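Side-chain contacts in ATP-dependent DNA helicase (Mycobacterium smegmatis, PDB 5V9X), which probably uses ATP hydrolysis to track 3'-to-5' along single-stranded DNA and unwind RNA:DNA duplexes: residues R305-S308 / R309-I313; L643-K646 / A647-R651; V717-R720 / L721-Y725. All coordinates share one frame; numbering follows the deposited sequence.

Contact 1 (R305-S308 / R309-I313); sequences RLTS and RLNEI
One face of the R309 guanidinium lies over the backbone O of R305, while S308 CB approaches the same group obliquely, 3.5 Å from R309 NH1. The R305 guanidinium is met obliquely by R309 NH2, which lies 4.3 Å from R305 NE. All of this happens along one surface of helix 300-318, the helix that follows strand 292-296 in the parallel sheet of the second RecA-like domain. R305 sends NH1 to a phosphate of the bound DNA and makes a cation-pi contact with W276, whereas R309 bends back at chi2 (-63°), its CG lying 3.2 Å from R305 O, and packs on E280. One turn on, R309 NH1 and E312 OE1 form a long salt bridge of 3.8 Å. The E312 chain runs extended beyond CG, with CG 3.1 Å from S308 O. Regular i to i+4 bonds underlie the side chains; the one from L310 N to L306 O (2.7 Å) is nearly straight, at 178°. Away from the arginines, L306, T307 and L310 all pack on V380 of strand 378-381, and L310 also reaches I283 and V284 of helix 276-288. The hydroxyls of T307 and S308 turn back along the helix to the carbonyls of A303 and E304, respectively. N311 lies alongside T307, both pointing the same way; the N311 amide passes the T307 methyl, ND2 to CG2 at 3.8 Å, while its OD1 accepts from the backbone N of A352.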
ATOM      1  N   ARG A 305      -5.256 -10.071  18.417  1.00 52.29           N
ATOM      2  CA  ARG A 305      -4.532 -11.029  19.248  1.00 55.88           C
ATOM      3  C   ARG A 305      -3.593 -10.324  20.218  1.00 52.96           C
ATOM      4  O   ARG A 305      -3.647 -10.556  21.431  1.00 57.00           O
ATOM      5  CB  ARG A 305      -3.746 -11.993  18.363  1.00 67.72           C
ATOM      6  CG  ARG A 305      -4.426 -13.312  18.079  1.00 77.71           C
ATOM      7  CD  ARG A 305      -3.398 -14.291  17.554  1.00 83.20           C
ATOM      8  NE  ARG A 305      -2.262 -14.382  18.467  1.00 88.36           N
ATOM      9  CZ  ARG A 305      -1.060 -14.838  18.129  1.00 92.97           C
ATOM     10  NH1 ARG A 305      -0.826 -15.242  16.888  1.00 92.86           N
ATOM     11  NH2 ARG A 305      -0.089 -14.882  19.032  1.00 95.92           N
ATOM     12  N   LEU A 306      -2.711  -9.468  19.695  1.00 41.79           N
ATOM     13  CA  LEU A 306      -1.735  -8.795  20.546  1.00 43.10           C
ATOM     14  C   LEU A 306      -2.416  -7.937  21.602  1.00 52.01           C
ATOM     15  O   LEU A 306      -1.984  -7.914  22.761  1.00 58.31           O
ATOM     16  CB  LEU A 306      -0.793  -7.947  19.694  1.00 41.75           C
ATOM     17  CG  LEU A 306       0.340  -8.709  19.011  1.00 50.63           C
ATOM     18  CD1 LEU A 306       1.076  -7.812  18.031  1.00 50.57           C
ATOM     19  CD2 LEU A 306       1.298  -9.268  20.053  1.00 55.45           C
ATOM     20  N   THR A 307      -3.485  -7.232  21.225  1.00 49.43           N
ATOM     21  CA  THR A 307      -4.222  -6.437  22.203  1.00 51.67           C
ATOM     22  C   THR A 307      -4.738  -7.307  23.342  1.00 57.64           C
ATOM     23  O   THR A 307      -4.702  -6.902  24.511  1.00 58.91           O
ATOM     24  CB  THR A 307      -5.376  -5.706  21.522  1.00 50.67           C
ATOM     25  OG1 THR A 307      -4.879  -4.986  20.388  1.00 49.34           O
ATOM     26  CG2 THR A 307      -6.027  -4.732  22.486  1.00 36.79           C
ATOM     27  N   SER A 308      -5.219  -8.512  23.023  1.00 59.37           N
ATOM     28  CA  SER A 308      -5.618  -9.449  24.066  1.00 58.59           C
ATOM     29  C   SER A 308      -4.433  -9.819  24.950  1.00 58.67           C
ATOM     30  O   SER A 308      -4.548  -9.843  26.181  1.00 61.18           O
ATOM     31  CB  SER A 308      -6.225 -10.706  23.441  1.00 63.24           C
ATOM     32  OG  SER A 308      -7.207 -10.381  22.473  1.00 68.71           O
ATOM     33  N   ARG A 309      -3.280 -10.095  24.338  1.00 54.69           N
ATOM     34  CA  ARG A 309      -2.123 -10.544  25.104  1.00 56.93           C
ATOM     35  C   ARG A 309      -1.554  -9.420  25.962  1.00 60.04           C
ATOM     36  O   ARG A 309      -1.286  -9.614  27.154  1.00 64.65           O
ATOM     37  CB  ARG A 309      -1.053 -11.093  24.161  1.00 54.13           C
ATOM     38  CG  ARG A 309      -1.542 -12.198  23.245  1.00 55.54           C
ATOM     39  CD  ARG A 309      -1.981 -13.421  24.026  1.00 63.76           C
ATOM     40  NE  ARG A 309      -2.542 -14.439  23.143  1.00 74.42           N
ATOM     41  CZ  ARG A 309      -3.844 -14.616  22.939  1.00 78.06           C
ATOM     42  NH1 ARG A 309      -4.727 -13.848  23.566  1.00 71.93           N
ATOM     43  NH2 ARG A 309      -4.263 -15.564  22.113  1.00 81.83           N
ATOM     44  N   LEU A 310      -1.357  -8.237  25.371  1.00 54.36           N
ATOM     45  CA  LEU A 310      -0.771  -7.128  26.117  1.00 49.15           C
ATOM     46  C   LEU A 310      -1.622  -6.762  27.327  1.00 54.82           C
ATOM     47  O   LEU A 310      -1.089  -6.417  28.389  1.00 63.14           O
ATOM     48  CB  LEU A 310      -0.584  -5.916  25.203  1.00 42.14           C
ATOM     49  CG  LEU A 310       0.284  -6.128  23.958  1.00 47.03           C
ATOM     50  CD1 LEU A 310       0.515  -4.811  23.226  1.00 46.67           C
ATOM     51  CD2 LEU A 310       1.605  -6.800  24.310  1.00 40.49           C
ATOM     52  N   ASN A 311      -2.947  -6.844  27.192  1.00 48.00           N
ATOM     53  CA  ASN A 311      -3.812  -6.578  28.335  1.00 46.20           C
ATOM     54  C   ASN A 311      -3.704  -7.686  29.377  1.00 53.70           C
ATOM     55  O   ASN A 311      -3.618  -7.407  30.578  1.00 59.47           O
ATOM     56  CB  ASN A 311      -5.257  -6.407  27.869  1.00 42.10           C
ATOM     57  CG  ASN A 311      -5.474  -5.117  27.099  1.00 45.14           C
ATOM     58  OD1 ASN A 311      -4.738  -4.146  27.274  1.00 45.35           O
ATOM     59  ND2 ASN A 311      -6.489  -5.102  26.243  1.00 44.39           N
ATOM     60  N   GLU A 312      -3.695  -8.948  28.935  1.00 54.03           N
ATOM     61  CA  GLU A 312      -3.591 -10.063  29.874  1.00 52.98           C
ATOM     62  C   GLU A 312      -2.279 -10.016  30.647  1.00 51.87           C
ATOM     63  O   GLU A 312      -2.235 -10.360  31.835  1.00 49.05           O
ATOM     64  CB  GLU A 312      -3.730 -11.393  29.131  1.00 54.48           C
ATOM     65  CG  GLU A 312      -5.140 -11.694  28.653  1.00 60.96           C
ATOM     66  CD  GLU A 312      -5.176 -12.735  27.550  1.00 69.42           C
ATOM     67  OE1 GLU A 312      -4.123 -13.346  27.266  1.00 73.48           O
ATOM     68  OE2 GLU A 312      -6.259 -12.937  26.960  1.00 73.08           O
ATOM     69  N   ILE A 313      -1.197  -9.594  29.991  1.00 50.49           N
ATOM     70  CA  ILE A 313       0.075  -9.423  30.685  1.00 51.64           C
ATOM     71  C   ILE A 313      -0.019  -8.278  31.685  1.00 57.24           C
ATOM     72  O   ILE A 313       0.389  -8.409  32.846  1.00 59.27           O
ATOM     73  CB  ILE A 313       1.208  -9.186  29.672  1.00 49.10           C
ATOM     74  CG1 ILE A 313       1.388 -10.410  28.778  1.00 46.75           C
ATOM     75  CG2 ILE A 313       2.506  -8.841  30.388  1.00 49.19           C
ATOM     76  CD1 ILE A 313       2.291 -10.155  27.612  1.00 45.73           C
TER

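Contact 2 (L643-K646 / A647-R651); sequences LDRK and AFDKR
D644 OD1 accepts from A647 N at 3.2 Å, capping the first turn of helix 645-653. D644 holds its CG between its own backbone N and carbonyl carbon (chi1 56°), which turns the carboxylate back over the helix start, and the amide meets OD1 from above the carboxylate plane. The next amide, F648 N, is taken by D644 O at 2.9 Å, so a single residue satisfies two of the leading N-H groups, one with its side chain and one with its backbone. D649 N and K650 N then follow the ordinary helical pattern, donating to R645 O and K646 O.

A salt bridge spans one helical turn: R645 NE donates to the syn lone pair of D649 OD1 at 3.0 Å. The carboxylate oxygen sits at the guanidinium edge, close to its plane, although the two flat groups stand 90° apart. The bend of R645 at chi2 (59°) brings NE within bonding distance of D649 OD1, and R645 NH2 has a second acid, D663, so two carboxylates grip different nitrogens of the guanidinium. K646 NZ, 4.5 Å from D649 OD2, is beyond salt-bridge range. K650 lays its aliphatic part along K646, with CE 4.0 Å from K646 CB. R651 is tied to E639 and Q444.

The apolar side is closed by L643, whose CB lies 4.2 Å from F648 CB and at the edge of the F648 ring. That ring packs against L640 and L665 and meets H666 edge-to-face. The L643-F648 contact is a hydrophobic staple, here combined with an aspartate N-cap, a typical helix start.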
ATOM      1  N   LEU A 643      32.021 -11.670   7.802  1.00 99.24           N
ATOM      2  CA  LEU A 643      32.666 -10.734   8.710  1.00 93.76           C
ATOM      3  C   LEU A 643      33.092 -11.458   9.976  1.00 97.76           C
ATOM      4  O   LEU A 643      32.322 -12.249  10.532  1.00 92.09           O
ATOM      5  CB  LEU A 643      31.729  -9.579   9.075  1.00103.82           C
ATOM      6  CG  LEU A 643      31.189  -8.698   7.950  1.00 59.44           C
ATOM      7  CD1 LEU A 643      30.199  -7.688   8.507  1.00 58.39           C
ATOM      8  CD2 LEU A 643      32.323  -7.994   7.223  1.00 60.54           C
ATOM      9  N   ASP A 644      34.312 -11.180  10.432  1.00105.34           N
ATOM     10  CA  ASP A 644      34.699 -11.578  11.774  1.00108.60           C
ATOM     11  C   ASP A 644      33.728 -10.965  12.777  1.00106.82           C
ATOM     12  O   ASP A 644      33.079  -9.951  12.508  1.00107.81           O
ATOM     13  CB  ASP A 644      36.136 -11.148  12.078  1.00114.13           C
ATOM     14  CG  ASP A 644      36.360  -9.655  11.880  1.00116.03           C
ATOM     15  OD1 ASP A 644      35.441  -8.965  11.391  1.00114.86           O
ATOM     16  OD2 ASP A 644      37.461  -9.171  12.216  1.00117.30           O
ATOM     17  N   ARG A 645      33.623 -11.599  13.948  1.00 96.64           N
ATOM     18  CA  ARG A 645      32.630 -11.173  14.929  1.00 87.64           C
ATOM     19  C   ARG A 645      32.782  -9.705  15.314  1.00 81.67           C
ATOM     20  O   ARG A 645      31.807  -9.087  15.752  1.00 77.15           O
ATOM     21  CB  ARG A 645      32.710 -12.061  16.173  1.00 85.61           C
ATOM     22  CG  ARG A 645      31.545 -11.890  17.139  1.00 82.00           C
ATOM     23  CD  ARG A 645      30.209 -12.191  16.472  1.00 77.58           C
ATOM     24  NE  ARG A 645      29.086 -11.934  17.372  1.00 75.33           N
ATOM     25  CZ  ARG A 645      28.540 -12.848  18.168  1.00 72.97           C
ATOM     26  NH1 ARG A 645      29.008 -14.088  18.177  1.00 69.25           N
ATOM     27  NH2 ARG A 645      27.524 -12.521  18.955  1.00 75.69           N
ATOM     28  N   LYS A 646      33.970  -9.126  15.135  1.00 77.27           N
ATOM     29  CA  LYS A 646      34.186  -7.719  15.455  1.00 75.64           C
ATOM     30  C   LYS A 646      33.424  -6.823  14.487  1.00 75.60           C
ATOM     31  O   LYS A 646      32.477  -6.141  14.891  1.00 72.60           O
ATOM     32  CB  LYS A 646      35.679  -7.385  15.436  1.00 80.90           C
ATOM     33  CG  LYS A 646      36.537  -8.296  16.306  1.00 86.70           C
ATOM     34  CD  LYS A 646      35.939  -8.472  17.696  1.00 87.09           C
ATOM     35  CE  LYS A 646      35.502  -9.914  17.932  1.00 83.78           C
ATOM     36  NZ  LYS A 646      34.638 -10.054  19.136  1.00 78.20           N
ATOM     37  N   ALA A 647      33.826  -6.819  13.211  1.00 78.58           N
ATOM     38  CA  ALA A 647      33.118  -6.032  12.204  1.00 74.46           C
ATOM     39  C   ALA A 647      31.636  -6.377  12.164  1.00 74.03           C
ATOM     40  O   ALA A 647      30.800  -5.513  11.876  1.00 69.07           O
ATOM     41  CB  ALA A 647      33.748  -6.248  10.828  1.00 69.56           C
ATOM     42  N   PHE A 648      31.298  -7.635  12.451  1.00 75.27           N
ATOM     43  CA  PHE A 648      29.900  -8.039  12.536  1.00 71.70           C
ATOM     44  C   PHE A 648      29.174  -7.267  13.633  1.00 75.45           C
ATOM     45  O   PHE A 648      28.091  -6.714  13.409  1.00 77.54           O
ATOM     46  CB  PHE A 648      29.819  -9.545  12.788  1.00 69.67           C
ATOM     47  CG  PHE A 648      28.450 -10.124  12.594  1.00 70.24           C
ATOM     48  CD1 PHE A 648      28.094 -10.700  11.385  1.00 68.28           C
ATOM     49  CD2 PHE A 648      27.521 -10.108  13.624  1.00 71.52           C
ATOM     50  CE1 PHE A 648      26.837 -11.238  11.204  1.00 69.28           C
ATOM     51  CE2 PHE A 648      26.263 -10.644  13.447  1.00 70.18           C
ATOM     52  CZ  PHE A 648      25.920 -11.210  12.236  1.00 71.54           C
ATOM     53  N   ASP A 649      29.763  -7.221  14.833  1.00 73.95           N
ATOM     54  CA  ASP A 649      29.120  -6.529  15.946  1.00 68.97           C
ATOM     55  C   ASP A 649      28.999  -5.034  15.676  1.00 65.47           C
ATOM     56  O   ASP A 649      27.968  -4.424  15.985  1.00 60.36           O
ATOM     57  CB  ASP A 649      29.893  -6.782  17.240  1.00 71.54           C
ATOM     58  CG  ASP A 649      29.768  -8.215  17.723  1.00 72.27           C
ATOM     59  OD1 ASP A 649      29.017  -8.993  17.097  1.00 70.21           O
ATOM     60  OD2 ASP A 649      30.426  -8.567  18.726  1.00 74.35           O
ATOM     61  N   LYS A 650      30.042  -4.423  15.105  1.00 70.17           N
ATOM     62  CA  LYS A 650      29.962  -3.010  14.738  1.00 69.95           C
ATOM     63  C   LYS A 650      28.808  -2.767  13.775  1.00 67.72           C
ATOM     64  O   LYS A 650      28.038  -1.813  13.934  1.00 67.90           O
ATOM     65  CB  LYS A 650      31.272  -2.544  14.101  1.00 69.68           C
ATOM     66  CG  LYS A 650      32.547  -3.003  14.780  1.00 75.73           C
ATOM     67  CD  LYS A 650      33.732  -2.747  13.856  1.00 83.03           C
ATOM     68  CE  LYS A 650      34.925  -3.623  14.197  1.00 84.41           C
ATOM     69  NZ  LYS A 650      35.778  -3.861  12.998  1.00 80.48           N
ATOM     70  N   ARG A 651      28.680  -3.627  12.762  1.00 65.76           N
ATOM     71  CA  ARG A 651      27.648  -3.446  11.747  1.00 66.64           C
ATOM     72  C   ARG A 651      26.252  -3.533  12.350  1.00 71.94           C
ATOM     73  O   ARG A 651      25.363  -2.751  11.992  1.00 71.69           O
ATOM     74  CB  ARG A 651      27.823  -4.492  10.648  1.00 60.74           C
ATOM     75  CG  ARG A 651      26.868  -4.348   9.484  1.00 59.43           C
ATOM     76  CD  ARG A 651      27.330  -3.274   8.520  1.00 64.99           C
ATOM     77  NE  ARG A 651      27.085  -3.674   7.138  1.00 73.96           N
ATOM     78  CZ  ARG A 651      25.965  -3.419   6.474  1.00 74.09           C
ATOM     79  NH1 ARG A 651      24.982  -2.751   7.059  1.00 74.53           N
ATOM     80  NH2 ARG A 651      25.830  -3.827   5.221  1.00 73.30           N
TER

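Contact 3 (V717-R720 / L721-Y725); sequences VGRR and LRERY
With chi1 at -178°, R719 sends CG away from its backbone N and stays extended to NE, while E723 runs out alongside in the same direction. R722 instead tucks CG between its backbone N and carbonyl carbon, which sends its extended chain back along helix 707-725 until one guanidinium face lies over R719 CA, with CZ 3.6 Å from that atom. The R719-E723 salt bridge is loose: R719 NE and E723 OE2 are 3.6 Å apart, and E723 OE2 stands off the plane of the guanidinium, so the pair is held by charge and not by a hydrogen bond. R720 and R724 touch through their aliphatic parts, CG to CG at 4.0 Å, and R720 continues to V756 O and the ring of F757. On the buried side, V717 CG1 reaches L721 CD2 at 4.5 Å, and both residues pack on L754. R719 NH1 and R722 NH2 converge on the two carboxylate oxygens of E769. This acid of helix 759-769 probably balances R719 and R722 together, while E723 adds a charge-only attraction to R719 without a directed N-H.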
ATOM      1  N   VAL A 717       9.575 -22.142 -15.258  1.00 54.38           N
ATOM      2  CA  VAL A 717       9.976 -23.454 -14.757  1.00 53.70           C
ATOM      3  C   VAL A 717       8.841 -24.456 -14.917  1.00 57.91           C
ATOM      4  O   VAL A 717       9.062 -25.615 -15.291  1.00 55.55           O
ATOM      5  CB  VAL A 717      10.430 -23.345 -13.288  1.00 55.25           C
ATOM      6  CG1 VAL A 717      10.709 -24.720 -12.708  1.00 58.66           C
ATOM      7  CG2 VAL A 717      11.662 -22.456 -13.177  1.00 53.11           C
ATOM      8  N   GLY A 718       7.607 -24.026 -14.641  1.00 62.02           N
ATOM      9  CA  GLY A 718       6.471 -24.921 -14.788  1.00 61.42           C
ATOM     10  C   GLY A 718       6.306 -25.419 -16.209  1.00 66.26           C
ATOM     11  O   GLY A 718       6.107 -26.614 -16.442  1.00 70.24           O
ATOM     12  N   ARG A 719       6.392 -24.505 -17.180  1.00 68.96           N
ATOM     13  CA  ARG A 719       6.296 -24.890 -18.586  1.00 70.83           C
ATOM     14  C   ARG A 719       7.327 -25.953 -18.934  1.00 70.19           C
ATOM     15  O   ARG A 719       7.004 -26.976 -19.548  1.00 74.65           O
ATOM     16  CB  ARG A 719       6.475 -23.662 -19.479  1.00 71.60           C
ATOM     17  CG  ARG A 719       6.352 -23.954 -20.967  1.00 73.97           C
ATOM     18  CD  ARG A 719       6.834 -22.783 -21.804  1.00 79.42           C
ATOM     19  NE  ARG A 719       6.387 -22.884 -23.189  1.00 86.20           N
ATOM     20  CZ  ARG A 719       5.399 -22.161 -23.707  1.00 89.09           C
ATOM     21  NH1 ARG A 719       4.758 -21.276 -22.956  1.00 85.48           N
ATOM     22  NH2 ARG A 719       5.055 -22.317 -24.979  1.00 93.39           N
ATOM     23  N   ARG A 720       8.582 -25.731 -18.536  1.00 66.01           N
ATOM     24  CA  ARG A 720       9.633 -26.703 -18.809  1.00 67.96           C
ATOM     25  C   ARG A 720       9.398 -28.008 -18.064  1.00 71.12           C
ATOM     26  O   ARG A 720       9.626 -29.093 -18.612  1.00 73.22           O
ATOM     27  CB  ARG A 720      10.989 -26.126 -18.419  1.00 67.26           C
ATOM     28  CG  ARG A 720      11.863 -25.742 -19.580  1.00 73.49           C
ATOM     29  CD  ARG A 720      13.271 -25.565 -19.084  1.00 75.87           C
ATOM     30  NE  ARG A 720      14.018 -24.613 -19.888  1.00 79.17           N
ATOM     31  CZ  ARG A 720      15.047 -23.915 -19.425  1.00 79.02           C
ATOM     32  NH1 ARG A 720      15.686 -23.064 -20.215  1.00 88.10           N
ATOM     33  NH2 ARG A 720      15.428 -24.064 -18.164  1.00 70.70           N
ATOM     34  N   LEU A 721       8.956 -27.920 -16.808  1.00 71.13           N
ATOM     35  CA  LEU A 721       8.798 -29.112 -15.982  1.00 72.30           C
ATOM     36  C   LEU A 721       7.827 -30.100 -16.619  1.00 79.49           C
ATOM     37  O   LEU A 721       8.104 -31.303 -16.691  1.00 84.95           O
ATOM     38  CB  LEU A 721       8.331 -28.709 -14.584  1.00 68.51           C
ATOM     39  CG  LEU A 721       8.988 -29.397 -13.388  1.00 68.86           C
ATOM     40  CD1 LEU A 721      10.494 -29.489 -13.574  1.00 67.11           C
ATOM     41  CD2 LEU A 721       8.660 -28.631 -12.119  1.00 68.14           C
ATOM     42  N   ARG A 722       6.687 -29.609 -17.102  1.00 79.21           N
ATOM     43  CA  ARG A 722       5.727 -30.485 -17.758  1.00 79.20           C
ATOM     44  C   ARG A 722       6.068 -30.754 -19.219  1.00 80.55           C
ATOM     45  O   ARG A 722       5.479 -31.661 -19.815  1.00 84.09           O
ATOM     46  CB  ARG A 722       4.319 -29.896 -17.649  1.00 74.10           C
ATOM     47  CG  ARG A 722       4.173 -28.519 -18.257  1.00 68.78           C
ATOM     48  CD  ARG A 722       2.774 -27.976 -18.044  1.00 64.87           C
ATOM     49  NE  ARG A 722       2.539 -26.780 -18.843  1.00 64.27           N
ATOM     50  CZ  ARG A 722       2.714 -25.539 -18.403  1.00 65.26           C
ATOM     51  NH1 ARG A 722       3.123 -25.322 -17.161  1.00 63.95           N
ATOM     52  NH2 ARG A 722       2.476 -24.513 -19.208  1.00 67.82           N
ATOM     53  N   GLU A 723       6.997 -30.001 -19.807  1.00 81.19           N
ATOM     54  CA  GLU A 723       7.448 -30.267 -21.171  1.00 86.23           C
ATOM     55  C   GLU A 723       8.690 -31.155 -21.183  1.00 88.50           C
ATOM     56  O   GLU A 723       8.697 -32.217 -21.813  1.00 90.52           O
ATOM     57  CB  GLU A 723       7.732 -28.955 -21.912  1.00 88.35           C
ATOM     58  CG  GLU A 723       6.497 -28.227 -22.415  1.00 91.01           C
ATOM     59  CD  GLU A 723       6.846 -27.034 -23.286  1.00 91.68           C
ATOM     60  OE1 GLU A 723       8.052 -26.771 -23.483  1.00 91.41           O
ATOM     61  OE2 GLU A 723       5.914 -26.361 -23.776  1.00 90.35           O
ATOM     62  N   ARG A 724       9.747 -30.729 -20.488  1.00 89.22           N
ATOM     63  CA  ARG A 724      11.001 -31.472 -20.505  1.00 90.66           C
ATOM     64  C   ARG A 724      10.967 -32.694 -19.595  1.00 94.09           C
ATOM     65  O   ARG A 724      11.625 -33.697 -19.890  1.00 99.09           O
ATOM     66  CB  ARG A 724      12.160 -30.555 -20.106  1.00 89.95           C
ATOM     67  CG  ARG A 724      12.418 -29.396 -21.067  1.00 96.49           C
ATOM     68  CD  ARG A 724      12.942 -29.895 -22.404  1.00105.15           C
ATOM     69  NE  ARG A 724      13.414 -28.817 -23.271  1.00107.39           N
ATOM     70  CZ  ARG A 724      12.694 -28.269 -24.246  1.00107.82           C
ATOM     71  NH1 ARG A 724      11.462 -28.694 -24.482  1.00109.51           N
ATOM     72  NH2 ARG A 724      13.208 -27.297 -24.986  1.00106.29           N
ATOM     73  N   TYR A 725      10.219 -32.637 -18.490  1.00 90.85           N
ATOM     74  CA  TYR A 725      10.143 -33.755 -17.561  1.00 87.21           C
ATOM     75  C   TYR A 725       8.766 -34.397 -17.477  1.00 85.11           C
ATOM     76  O   TYR A 725       8.661 -35.524 -16.985  1.00 83.95           O
ATOM     77  CB  TYR A 725      10.561 -33.312 -16.151  1.00 85.44           C
ATOM     78  CG  TYR A 725      12.013 -32.903 -16.034  1.00 87.89           C
ATOM     79  CD1 TYR A 725      12.413 -31.602 -16.310  1.00 85.67           C
ATOM     80  CD2 TYR A 725      12.981 -33.816 -15.639  1.00 92.28           C
ATOM     81  CE1 TYR A 725      13.739 -31.224 -16.202  1.00 85.80           C
ATOM     82  CE2 TYR A 725      14.310 -33.448 -15.527  1.00 92.05           C
ATOM     83  CZ  TYR A 725      14.682 -32.150 -15.809  1.00 89.82           C
ATOM     84  OH  TYR A 725      16.002 -31.777 -15.699  1.00 90.75           O
TER

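The three contacts come in series along the chain, each on a short length of a different helix, and none touches another: centres lie about 37 Å (1 and 2), 44 Å (2 and 3) and 48 Å (1 and 3) apart. Contacts 1 and 2 are related through a sheet: helix 300-318 follows its strand 292-296, and helix 645-653 leads into its outermost strand 657-659, so a late part of the chain completes the second RecA-like sheet. Contact 3 belongs to helix 707-725, between strands 697-702 and 732-734 of the separate mixed sheet. Contact 1 alone meets the DNA; the nearest atom of contact 2 is about 18 Å from the bound nucleic acid, and that of contact 3 about 21 Å from it.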